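SusD-like protein BACOVA_02651 (Bacteroides ovatus, PDB 5E75) binds polysaccharide at the cell surface and probably captures xyloglucan there before its transport into the periplasm for degradation. Local coordinates at residues Val363-Ala368 with Ile408-Val413; Ile402-Ile407 with Val426-Tyr431; Gly274-Trp279 with Gly336-Asp341; Leu27-Trp32 with Trp256-Thr261. All blocks are in the same frame, centred on the assembly; numbering follows the deposited sequence.

Interaction 1 of 4, residues Val363-Ala368 with Ile408-Val413; sequences VYLTYA and IRERRV
Leu365 lies along the aliphatic half of Arg411, the two side chains sliding past each other in opposite directions, with CD1 of Leu365 3.7 Å from CG of Arg411. The Leu365 and Glu410 side chains cross at about a right angle, CD2 of Leu365 lying 4.0 Å from CG of Glu410. A branched leucine suits this place because one methyl can serve each neighbour. Arg411 has its CG anti to its own carbonyl carbon (chi1 -71°) and bends at chi3 (70°), which carries the guanidinium back toward helix 360-372. There NH1 comes obliquely to 3.5 Å from OG1 of Thr366, whose hydroxyl is hydrogen-bonded to the carbonyl of Asp362. A water links the two helices at this point: it accepts from NH1 of Arg411 at 2.9 Å and donates a weak bond to the carbonyl O of Leu365. The main charge partners of the buried arginine are Asp424 and Asp362, both reached through NH2, while Glu410 sends its carboxylate to Arg299 and Arg391. Long side chains thus lend their methylenes to the apolar seam and pair their charges beyond it. The short segments run antiparallel at 170° with their axes 10.9 Å apart, a spacing that side chains and water fill. Antiparallel packing of this kind, here between helices 360-372 and 404-415, is consistent with the helical, TPR-related fold of the SusD family.

Interaction 2 of 4, residues Ile402-Ile407 with Val426-Tyr431; sequences ITLDDI and VTWFRY
The backbones stay well apart, the nearest CA atoms being those of Leu404 and Trp428 at 9.9 Å, so side chains alone span the distance between the start of helix 404-415 and residues 426-431 of helix 421-431. Leu404 does most of the bridging. Its CG stands anti to the backbone N (chi1 -177°), and the two methyls part toward two aromatic rings. CD1 approaches the Trp428 indole obliquely and lies 4.0 Å from NE1; CD2 comes, also obliquely, to 4.1 Å from CE2 of Tyr431. Past each ring the leucine slides in the opposite direction, an apolar fit at van der Waals distance in which a forked side chain can serve both aromatics at once. In this helix-rich SusD-family fold the contact joins two successive helices of the chain, and helix 360-372 packs against the same side chains: its Glu369 accepts the indole N-H of Trp428, while both Leu404 and Ile407 touch Glu369 and Leu372. Trp428 suits the site because its broad ring packs while its one polar atom finds an acceptor. Leu404 is the first residue of its helix, directly after Thr403 at the N-cap position, whose backbone N donates to OD2 of Asp406 at 2.9 Å, meeting the oxygen on its anti side, 17° out of the carboxylate plane. A second, weak bond runs from OG1 of Thr403 to the same OD2 at 3.4 Å.

Interaction 3 of 4, residues Gly274-Trp279 with Gly336-Asp341; sequences GGVNCW and GGPDDD
Two glycines meet backbone to backbone here: the CA atoms of Gly274 and Gly337 are 3.9 Å apart, and N of Gly274 is 3.6 Å from CA of Gly337. The second loop makes a type I beta turn from Gly337 to Asp340, closed by the bond from the backbone N of Asp340 to O of Gly337 at 3.0 Å. A beta carbon on Gly274 would run into Gly337 and Pro338, and its positive phi (64°) also suits a residue without one; on Gly337 it would strike CA of Gly274. Pro338, in the second position of the turn, has a ring well suited to a phi near -51°. Its CD rests 4.2 Å from CA of Gly274, and its CG takes the CG2 methyl of Val276 at 4.4 Å, a modest apolar touch that extends the contact past the glycines. Both segments are irregular loops of the SusD-family region, and Val276 also leans on Leu263 of helix 263-266. The turn is braced by the buried carboxylate of Asp340, which accepts from the backbone N atoms of Cys315 and Ile316. Its OD2 also receives N of Gly337 at 2.9 Å, the donor standing 39° out of the carboxylate plane.

Interaction 4 of 4, residues Leu27-Trp32 with Trp256-Thr261; sequences LYNRAW and WYECNT
Tyr257 and Arg30 carry this contact as a cation-pi stack, with Asn29 and Glu258 flanking it, and it fastens a loop near the N-terminus to a short 3-10 turn more than two hundred residues later in the SusD-family fold. The guanidinium lies over one face of the phenol ring, its CZ 4.2 Å from the ring centroid and 12° off the ring normal, with the planes inclined at 30°. Arg30 runs extended from CG to NE, so its methylenes follow the ring before the charge arrives: CD is 3.6 Å from CD1 of Tyr257, and NH1 reaches CZ of the ring at the same distance. An arginine fits because it offers both an apolar stem and a flat cation. Tyr257 has its CG between the backbone N and the carbonyl carbon (chi1 53°), which turns the ring toward the arginine. Replacing the tyrosine by an alanine would probably leave the Arg30 guanidinium without its aromatic platform and free to swing into solvent. The backbones also approach closely, and CA of Arg30 makes a CA-H...O contact with O of Tyr257 at 3.4 Å; this carbonyl is buried with no hydrogen-bond partner. Both ends of the Asn29 amide are engaged: ND2 donates to the carbonyl of Gln249, and OD1 accepts the backbone N of Arg30 at 2.7 Å. Glu258 gives OE1 to the backbone N of Glu255. One water joins the two segments, donating to OD1 of Asn29 at 2.8 Å and to OE2 of Glu258 at 2.6 Å.

Overall arrangement
Interactions 1 and 2 form one continuous block: their centres are 10 Å apart, both use helix 404-415, and the Trp428 indole packs on CD of Arg411 and CA of Ile408. Their segments alternate along the chain, and helix 404-415 packs against both helix 360-372 and helix 421-431. Interactions 3 and 4 join loops instead, their centres about 21 Å apart and their nearest atoms about 6 Å apart without touching. Between centres, interaction 3 lies about 32 and 38 Å from interactions 1 and 2, and interaction 4, across the chain's centre from them, about 28 and 32 Å. In sequence, interaction 4 closes first, then interaction 3, then the helical pair. Only interaction 4 reaches back to the N-terminal region.

Interaction 1 of 4, residues Val363-Ala368 with Ile408-Val413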
# COMPACT_ATOMS: atom_id res chain seq x y z
N VAL A 363 -0.36 -6.29 10.56
CA VAL A 363 -0.07 -6.17 11.98
C VAL A 363 0.60 -7.46 12.48
O VAL A 363 1.52 -7.38 13.29
CB VAL A 363 -1.33 -5.81 12.81
CG1 VAL A 363 -0.96 -5.52 14.24
CG2 VAL A 363 -2.05 -4.61 12.22
N TYR A 364 0.16 -8.61 11.98
CA TYR A 364 0.81 -9.88 12.35
C TYR A 364 2.29 -9.86 11.97
O TYR A 364 3.16 -10.22 12.77
CB TYR A 364 0.14 -11.08 11.65
CG TYR A 364 -1.21 -11.53 12.23
CD1 TYR A 364 -1.94 -10.73 13.09
CD2 TYR A 364 -1.73 -12.79 11.92
CE1 TYR A 364 -3.15 -11.16 13.61
CE2 TYR A 364 -2.93 -13.21 12.43
CZ TYR A 364 -3.64 -12.40 13.28
OH TYR A 364 -4.82 -12.90 13.79
N LEU A 365 2.59 -9.47 10.74
CA LEU A 365 3.97 -9.46 10.29
C LEU A 365 4.80 -8.37 10.96
O LEU A 365 5.98 -8.57 11.23
CB LEU A 365 4.05 -9.34 8.75
CG LEU A 365 3.46 -10.52 7.98
CD1 LEU A 365 3.48 -10.24 6.49
CD2 LEU A 365 4.19 -11.79 8.25
N THR A 366 4.17 -7.23 11.24
CA THR A 366 4.84 -6.15 11.98
C THR A 366 5.21 -6.60 13.39
O THR A 366 6.32 -6.34 13.86
CB THR A 366 3.93 -4.89 12.03
OG1 THR A 366 3.79 -4.38 10.70
CG2 THR A 366 4.50 -3.77 12.90
N TYR A 367 4.31 -7.30 14.05
CA TYR A 367 4.60 -7.83 15.37
C TYR A 367 5.81 -8.79 15.31
O TYR A 367 6.74 -8.69 16.12
CB TYR A 367 3.37 -8.55 15.92
CG TYR A 367 3.47 -9.07 17.35
CD1 TYR A 367 4.35 -8.51 18.26
CD2 TYR A 367 2.66 -10.11 17.76
CE1 TYR A 367 4.43 -8.99 19.57
CE2 TYR A 367 2.74 -10.60 19.06
CZ TYR A 367 3.63 -10.03 19.95
OH TYR A 367 3.70 -10.53 21.24
N ALA A 368 5.82 -9.69 14.32
CA ALA A 368 6.93 -10.61 14.17
C ALA A 368 8.25 -9.88 14.00
O ALA A 368 9.26 -10.23 14.62
CB ALA A 368 6.69 -11.56 12.99
N ILE A 408 11.05 -10.01 4.81
CA ILE A 408 11.00 -9.25 3.57
C ILE A 408 10.23 -10.04 2.51
O ILE A 408 9.36 -9.51 1.83
CB ILE A 408 12.41 -8.86 3.06
CG1 ILE A 408 13.05 -7.85 4.02
CG2 ILE A 408 12.34 -8.30 1.63
CD1 ILE A 408 14.56 -7.64 3.79
N ARG A 409 10.56 -11.33 2.36
CA ARG A 409 9.91 -12.14 1.34
C ARG A 409 8.44 -12.31 1.65
O ARG A 409 7.61 -12.20 0.76
CB ARG A 409 10.59 -13.52 1.25
CG ARG A 409 10.12 -14.38 0.08
CD ARG A 409 10.90 -15.68 0.02
NE ARG A 409 10.61 -16.37 -1.22
CZ ARG A 409 11.24 -17.44 -1.68
NH1 ARG A 409 12.23 -17.98 -0.99
NH2 ARG A 409 10.89 -17.96 -2.84
N GLU A 410 8.13 -12.55 2.92
CA GLU A 410 6.77 -12.81 3.33
C GLU A 410 5.89 -11.58 3.09
O GLU A 410 4.76 -11.70 2.62
CB GLU A 410 6.68 -13.25 4.80
CG GLU A 410 5.39 -14.00 5.12
CD GLU A 410 5.26 -15.31 4.37
OE1 GLU A 410 6.31 -15.91 4.01
OE2 GLU A 410 4.11 -15.75 4.14
N ARG A 411 6.42 -10.39 3.41
CA ARG A 411 5.65 -9.18 3.17
C ARG A 411 5.43 -8.95 1.68
O ARG A 411 4.33 -8.58 1.27
CB ARG A 411 6.32 -7.97 3.82
CG ARG A 411 6.23 -7.98 5.34
CD ARG A 411 6.78 -6.70 5.95
NE ARG A 411 5.90 -5.58 5.67
CZ ARG A 411 4.86 -5.22 6.41
NH1 ARG A 411 4.58 -5.81 7.56
NH2 ARG A 411 4.10 -4.20 6.03
N ARG A 412 6.45 -9.15 0.85
CA ARG A 412 6.27 -8.95 -0.58
C ARG A 412 5.14 -9.80 -1.12
O ARG A 412 4.30 -9.30 -1.89
CB ARG A 412 7.57 -9.22 -1.35
CG ARG A 412 8.64 -8.16 -1.14
CD ARG A 412 9.86 -8.34 -2.03
NE ARG A 412 9.51 -8.11 -3.43
CZ ARG A 412 10.27 -8.43 -4.48
NH1 ARG A 412 11.47 -8.99 -4.32
NH2 ARG A 412 9.82 -8.19 -5.71
N VAL A 413 5.10 -11.09 -0.76
CA VAL A 413 4.09 -11.98 -1.28
C VAL A 413 2.72 -11.78 -0.63
O VAL A 413 1.70 -11.97 -1.28
CB VAL A 413 4.49 -13.50 -1.24
CG1 VAL A 413 5.72 -13.79 -2.08
CG2 VAL A 413 4.72 -13.99 0.14
O HOH W 1 6.83 -6.83 9.17

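Interaction 2 of 4, residues Ile402-Ile407 with Val426-Tyr431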
# COMPACT_ATOMS: atom_id res chain seq x y z
N ILE A 402 12.69 -17.45 11.97
CA ILE A 402 12.69 -16.47 10.89
C ILE A 402 13.81 -15.46 11.06
O ILE A 402 14.25 -15.18 12.19
CB ILE A 402 11.34 -15.70 10.78
CG1 ILE A 402 11.00 -14.94 12.06
CG2 ILE A 402 10.22 -16.68 10.44
CD1 ILE A 402 9.71 -14.11 11.98
N THR A 403 14.26 -14.94 9.93
CA THR A 403 15.20 -13.84 9.87
C THR A 403 14.53 -12.65 9.17
O THR A 403 13.39 -12.75 8.67
CB THR A 403 16.43 -14.21 9.04
OG1 THR A 403 16.06 -14.33 7.66
CG2 THR A 403 17.08 -15.52 9.51
N LEU A 404 15.24 -11.53 9.11
CA LEU A 404 14.72 -10.37 8.39
C LEU A 404 14.47 -10.74 6.92
O LEU A 404 13.50 -10.28 6.31
CB LEU A 404 15.67 -9.18 8.52
CG LEU A 404 15.17 -7.89 7.85
CD1 LEU A 404 13.88 -7.38 8.49
CD2 LEU A 404 16.26 -6.83 7.87
N ASP A 405 15.32 -11.57 6.33
CA ASP A 405 15.12 -11.98 4.94
C ASP A 405 13.80 -12.73 4.76
O ASP A 405 13.13 -12.57 3.73
CB ASP A 405 16.29 -12.83 4.45
CG ASP A 405 17.55 -12.02 4.24
OD1 ASP A 405 17.47 -10.79 4.02
OD2 ASP A 405 18.64 -12.64 4.30
N ASP A 406 13.42 -13.54 5.73
CA ASP A 406 12.14 -14.24 5.67
C ASP A 406 10.99 -13.25 5.74
O ASP A 406 9.98 -13.42 5.06
CB ASP A 406 12.00 -15.24 6.82
CG ASP A 406 12.96 -16.39 6.72
OD1 ASP A 406 13.04 -17.03 5.65
OD2 ASP A 406 13.64 -16.66 7.74
N ILE A 407 11.14 -12.21 6.55
CA ILE A 407 10.10 -11.20 6.70
C ILE A 407 9.94 -10.37 5.43
O ILE A 407 8.81 -10.10 5.01
CB ILE A 407 10.36 -10.31 7.92
CG1 ILE A 407 10.24 -11.18 9.17
CG2 ILE A 407 9.38 -9.14 7.97
CD1 ILE A 407 10.61 -10.52 10.47
N VAL A 426 11.49 1.40 1.62
CA VAL A 426 12.14 2.64 2.04
C VAL A 426 12.48 2.58 3.54
O VAL A 426 13.58 2.97 3.95
CB VAL A 426 11.30 3.89 1.71
CG1 VAL A 426 11.95 5.14 2.24
CG2 VAL A 426 11.10 3.98 0.19
N THR A 427 11.53 2.10 4.35
CA THR A 427 11.79 1.91 5.77
C THR A 427 13.03 1.03 6.00
O THR A 427 13.90 1.36 6.79
CB THR A 427 10.58 1.33 6.49
OG1 THR A 427 9.53 2.30 6.48
CG2 THR A 427 10.89 0.99 7.94
N TRP A 428 13.10 -0.09 5.30
CA TRP A 428 14.25 -0.97 5.43
C TRP A 428 15.54 -0.29 4.95
O TRP A 428 16.60 -0.49 5.56
CB TRP A 428 14.02 -2.30 4.69
CG TRP A 428 13.01 -3.19 5.33
CD1 TRP A 428 12.84 -3.44 6.68
CD2 TRP A 428 12.02 -3.99 4.67
NE1 TRP A 428 11.81 -4.32 6.88
CE2 TRP A 428 11.29 -4.67 5.66
CE3 TRP A 428 11.68 -4.18 3.33
CZ2 TRP A 428 10.24 -5.53 5.35
CZ3 TRP A 428 10.64 -5.02 3.01
CH2 TRP A 428 9.93 -5.68 4.02
N PHE A 429 15.47 0.52 3.89
CA PHE A 429 16.64 1.24 3.39
C PHE A 429 17.15 2.26 4.40
O PHE A 429 18.36 2.48 4.52
CB PHE A 429 16.32 1.91 2.05
CG PHE A 429 17.30 2.96 1.66
CD1 PHE A 429 18.54 2.60 1.15
CD2 PHE A 429 17.02 4.29 1.86
CE1 PHE A 429 19.47 3.58 0.83
CE2 PHE A 429 17.95 5.26 1.54
CZ PHE A 429 19.17 4.91 1.03
N ARG A 430 16.24 2.88 5.14
CA ARG A 430 16.65 3.83 6.16
C ARG A 430 17.31 3.15 7.36
O ARG A 430 18.04 3.81 8.11
CB ARG A 430 15.44 4.68 6.60
CG ARG A 430 15.32 5.98 5.84
CD ARG A 430 16.25 7.03 6.45
NE ARG A 430 16.11 8.33 5.82
CZ ARG A 430 16.80 8.76 4.77
NH1 ARG A 430 17.73 7.98 4.21
NH2 ARG A 430 16.59 9.98 4.30
N TYR A 431 17.06 1.86 7.51
CA TYR A 431 17.64 1.03 8.58
C TYR A 431 18.97 0.37 8.18
O TYR A 431 19.98 0.51 8.88
CB TYR A 431 16.58 -0.00 8.95
CG TYR A 431 16.97 -1.21 9.78
CD1 TYR A 431 17.91 -1.13 10.81
CD2 TYR A 431 16.34 -2.42 9.58
CE1 TYR A 431 18.23 -2.27 11.56
CE2 TYR A 431 16.65 -3.54 10.32
CZ TYR A 431 17.58 -3.46 11.31
OH TYR A 431 17.85 -4.60 12.02

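Interaction 3 of 4, residues Gly274-Trp279 with Gly336-Asp341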
# COMPACT_ATOMS: atom_id res chain seq x y z
N GLY A 274 -15.62 -8.53 -18.35
CA GLY A 274 -16.97 -8.64 -18.88
C GLY A 274 -17.23 -7.72 -20.06
O GLY A 274 -18.38 -7.31 -20.31
N GLY A 275 -16.17 -7.35 -20.77
CA GLY A 275 -16.30 -6.48 -21.93
C GLY A 275 -16.03 -5.01 -21.66
O GLY A 275 -16.00 -4.21 -22.59
N VAL A 276 -15.84 -4.64 -20.40
CA VAL A 276 -15.56 -3.26 -20.04
C VAL A 276 -14.16 -2.85 -20.53
O VAL A 276 -13.19 -3.60 -20.38
CB VAL A 276 -15.67 -3.09 -18.50
CG1 VAL A 276 -15.02 -1.79 -18.03
CG2 VAL A 276 -17.13 -3.17 -18.08
N ASN A 277 -14.04 -1.65 -21.11
CA ASN A 277 -12.80 -1.18 -21.70
C ASN A 277 -11.66 -1.15 -20.69
O ASN A 277 -11.85 -0.74 -19.54
CB ASN A 277 -12.98 0.21 -22.31
CG ASN A 277 -13.93 0.20 -23.49
OD1 ASN A 277 -13.98 -0.75 -24.27
ND2 ASN A 277 -14.70 1.28 -23.62
N CYS A 278 -10.48 -1.58 -21.13
CA CYS A 278 -9.29 -1.59 -20.27
C CYS A 278 -8.06 -1.61 -21.16
O CYS A 278 -8.19 -1.82 -22.37
CB CYS A 278 -9.32 -2.80 -19.34
SG CYS A 278 -9.39 -4.36 -20.18
N TRP A 279 -6.87 -1.39 -20.60
CA TRP A 279 -5.68 -1.19 -21.42
C TRP A 279 -4.36 -1.45 -20.67
O TRP A 279 -3.32 -0.93 -21.06
CB TRP A 279 -5.69 0.23 -21.97
CG TRP A 279 -5.99 1.28 -20.93
CD1 TRP A 279 -5.13 1.81 -20.01
CD2 TRP A 279 -7.25 1.95 -20.73
NE1 TRP A 279 -5.77 2.75 -19.24
CE2 TRP A 279 -7.07 2.85 -19.66
CE3 TRP A 279 -8.50 1.85 -21.34
CZ2 TRP A 279 -8.12 3.68 -19.20
CZ3 TRP A 279 -9.53 2.66 -20.88
CH2 TRP A 279 -9.33 3.56 -19.82
N GLY A 336 -13.20 -8.89 -12.12
CA GLY A 336 -14.05 -9.54 -13.10
C GLY A 336 -15.04 -8.57 -13.73
O GLY A 336 -14.89 -7.35 -13.65
N GLY A 337 -16.05 -9.14 -14.38
CA GLY A 337 -17.07 -8.34 -15.03
C GLY A 337 -18.17 -7.92 -14.08
O GLY A 337 -18.23 -8.32 -12.92
N PRO A 338 -19.08 -7.09 -14.59
CA PRO A 338 -20.21 -6.61 -13.79
C PRO A 338 -20.99 -7.73 -13.09
O PRO A 338 -21.45 -7.53 -11.96
CB PRO A 338 -21.08 -5.92 -14.83
CG PRO A 338 -20.15 -5.50 -15.90
CD PRO A 338 -19.08 -6.54 -15.95
N ASP A 339 -21.13 -8.88 -13.74
CA ASP A 339 -21.93 -9.96 -13.18
C ASP A 339 -21.17 -10.99 -12.38
O ASP A 339 -21.76 -11.97 -11.95
CB ASP A 339 -22.66 -10.71 -14.28
CG ASP A 339 -23.56 -9.83 -15.07
OD1 ASP A 339 -24.09 -8.85 -14.50
OD2 ASP A 339 -23.72 -10.13 -16.26
N ASP A 340 -19.86 -10.77 -12.18
CA ASP A 340 -19.06 -11.72 -11.40
C ASP A 340 -19.17 -11.43 -9.89
O ASP A 340 -18.17 -11.11 -9.22
CB ASP A 340 -17.60 -11.70 -11.87
CG ASP A 340 -17.41 -12.35 -13.23
OD1 ASP A 340 -18.20 -13.28 -13.56
OD2 ASP A 340 -16.48 -11.94 -13.96
N ASP A 341 -20.39 -11.53 -9.38
CA ASP A 341 -20.71 -11.18 -8.00
C ASP A 341 -20.30 -9.73 -7.69
O ASP A 341 -19.91 -9.42 -6.56
CB ASP A 341 -20.09 -12.18 -7.00
CG ASP A 341 -20.68 -13.58 -7.13
OD1 ASP A 341 -21.84 -13.73 -7.61
OD2 ASP A 341 -20.00 -14.54 -6.72

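Interaction 4 of 4, residues Leu27-Trp32 with Trp256-Thr261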
# COMPACT_ATOMS: atom_id res chain seq x y z
N LEU A 27 -13.35 11.77 4.10
CA LEU A 27 -11.98 11.42 4.50
C LEU A 27 -11.56 10.04 4.03
O LEU A 27 -10.37 9.74 3.99
CB LEU A 27 -11.84 11.48 6.02
CG LEU A 27 -11.88 12.85 6.69
CD1 LEU A 27 -11.99 12.69 8.20
CD2 LEU A 27 -10.65 13.67 6.33
N TYR A 28 -12.53 9.20 3.70
CA TYR A 28 -12.26 7.84 3.29
C TYR A 28 -12.28 7.65 1.78
O TYR A 28 -12.02 6.55 1.31
CB TYR A 28 -13.30 6.89 3.90
CG TYR A 28 -13.25 6.76 5.41
CD1 TYR A 28 -13.86 7.69 6.25
CD2 TYR A 28 -12.62 5.67 5.99
CE1 TYR A 28 -13.81 7.54 7.64
CE2 TYR A 28 -12.57 5.51 7.36
CZ TYR A 28 -13.16 6.44 8.18
OH TYR A 28 -13.08 6.25 9.54
N ASN A 29 -12.60 8.69 1.01
CA ASN A 29 -12.64 8.54 -0.45
C ASN A 29 -12.17 9.79 -1.18
O ASN A 29 -11.06 9.84 -1.67
CB ASN A 29 -14.00 8.00 -0.96
CG ASN A 29 -15.21 8.63 -0.27
OD1 ASN A 29 -15.37 9.86 -0.23
ND2 ASN A 29 -16.11 7.78 0.20
N ARG A 30 -13.02 10.82 -1.22
CA ARG A 30 -12.68 12.05 -1.91
C ARG A 30 -11.29 12.58 -1.54
O ARG A 30 -10.53 13.03 -2.40
CB ARG A 30 -13.76 13.10 -1.60
CG ARG A 30 -13.55 14.43 -2.28
CD ARG A 30 -14.75 15.34 -2.02
NE ARG A 30 -14.60 16.60 -2.74
CZ ARG A 30 -15.59 17.45 -2.97
NH1 ARG A 30 -16.82 17.19 -2.55
NH2 ARG A 30 -15.35 18.57 -3.64
N ALA A 31 -10.95 12.54 -0.25
CA ALA A 31 -9.66 13.03 0.20
C ALA A 31 -8.47 12.34 -0.48
O ALA A 31 -7.47 13.00 -0.76
CB ALA A 31 -9.56 12.87 1.69
N TRP A 32 -8.63 11.05 -0.76
CA TRP A 32 -7.55 10.20 -1.30
C TRP A 32 -7.57 10.12 -2.82
O TRP A 32 -6.65 9.55 -3.42
CB TRP A 32 -7.70 8.79 -0.73
CG TRP A 32 -7.41 8.70 0.74
CD1 TRP A 32 -8.33 8.71 1.75
CD2 TRP A 32 -6.13 8.59 1.36
NE1 TRP A 32 -7.69 8.65 2.97
CE2 TRP A 32 -6.34 8.56 2.76
CE3 TRP A 32 -4.82 8.55 0.88
CZ2 TRP A 32 -5.28 8.48 3.68
CZ3 TRP A 32 -3.78 8.46 1.79
CH2 TRP A 32 -4.02 8.41 3.17
N TRP A 256 -17.83 11.30 -9.37
CA TRP A 256 -16.56 10.93 -9.98
C TRP A 256 -15.41 10.90 -8.97
O TRP A 256 -14.55 10.02 -9.03
CB TRP A 256 -16.21 11.89 -11.13
CG TRP A 256 -16.08 13.32 -10.72
CD1 TRP A 256 -17.09 14.25 -10.65
CD2 TRP A 256 -14.89 14.00 -10.32
NE1 TRP A 256 -16.59 15.46 -10.23
CE2 TRP A 256 -15.24 15.34 -10.02
CE3 TRP A 256 -13.55 13.61 -10.18
CZ2 TRP A 256 -14.31 16.28 -9.60
CZ3 TRP A 256 -12.62 14.55 -9.76
CH2 TRP A 256 -13.01 15.87 -9.47
N TYR A 257 -15.39 11.85 -8.04
CA TYR A 257 -14.31 11.94 -7.05
C TYR A 257 -14.47 10.92 -5.91
O TYR A 257 -13.67 10.90 -4.97
CB TYR A 257 -14.24 13.36 -6.47
CG TYR A 257 -15.56 13.86 -5.93
CD1 TYR A 257 -16.09 13.38 -4.74
CD2 TYR A 257 -16.28 14.83 -6.62
CE1 TYR A 257 -17.30 13.84 -4.26
CE2 TYR A 257 -17.49 15.30 -6.14
CZ TYR A 257 -17.99 14.79 -4.96
OH TYR A 257 -19.19 15.25 -4.47
N GLU A 258 -15.50 10.09 -6.00
CA GLU A 258 -15.78 9.04 -5.01
C GLU A 258 -15.55 7.65 -5.57
O GLU A 258 -15.84 6.67 -4.91
CB GLU A 258 -17.25 9.11 -4.59
CG GLU A 258 -17.65 10.33 -3.81
CD GLU A 258 -19.11 10.26 -3.39
OE1 GLU A 258 -19.97 9.98 -4.26
OE2 GLU A 258 -19.40 10.46 -2.19
N CYS A 259 -15.05 7.55 -6.79
CA CYS A 259 -14.86 6.25 -7.43
C CYS A 259 -13.42 5.81 -7.46
O CYS A 259 -12.51 6.64 -7.46
CB CYS A 259 -15.30 6.31 -8.90
SG CYS A 259 -17.05 6.53 -9.20
N ASN A 260 -13.24 4.49 -7.49
CA ASN A 260 -11.95 3.85 -7.67
C ASN A 260 -11.70 3.77 -9.17
O ASN A 260 -12.26 2.90 -9.84
CB ASN A 260 -11.98 2.45 -7.08
CG ASN A 260 -10.64 1.78 -7.16
OD1 ASN A 260 -9.72 2.28 -7.83
ND2 ASN A 260 -10.51 0.64 -6.50
N THR A 261 -10.86 4.66 -9.70
CA THR A 261 -10.72 4.77 -11.15
C THR A 261 -9.63 3.90 -11.77
O THR A 261 -9.33 4.05 -12.95
CB THR A 261 -10.49 6.24 -11.57
OG1 THR A 261 -9.33 6.77 -10.93
CG2 THR A 261 -11.66 7.07 -11.20
O HOH W 2 -17.57 11.50 -0.60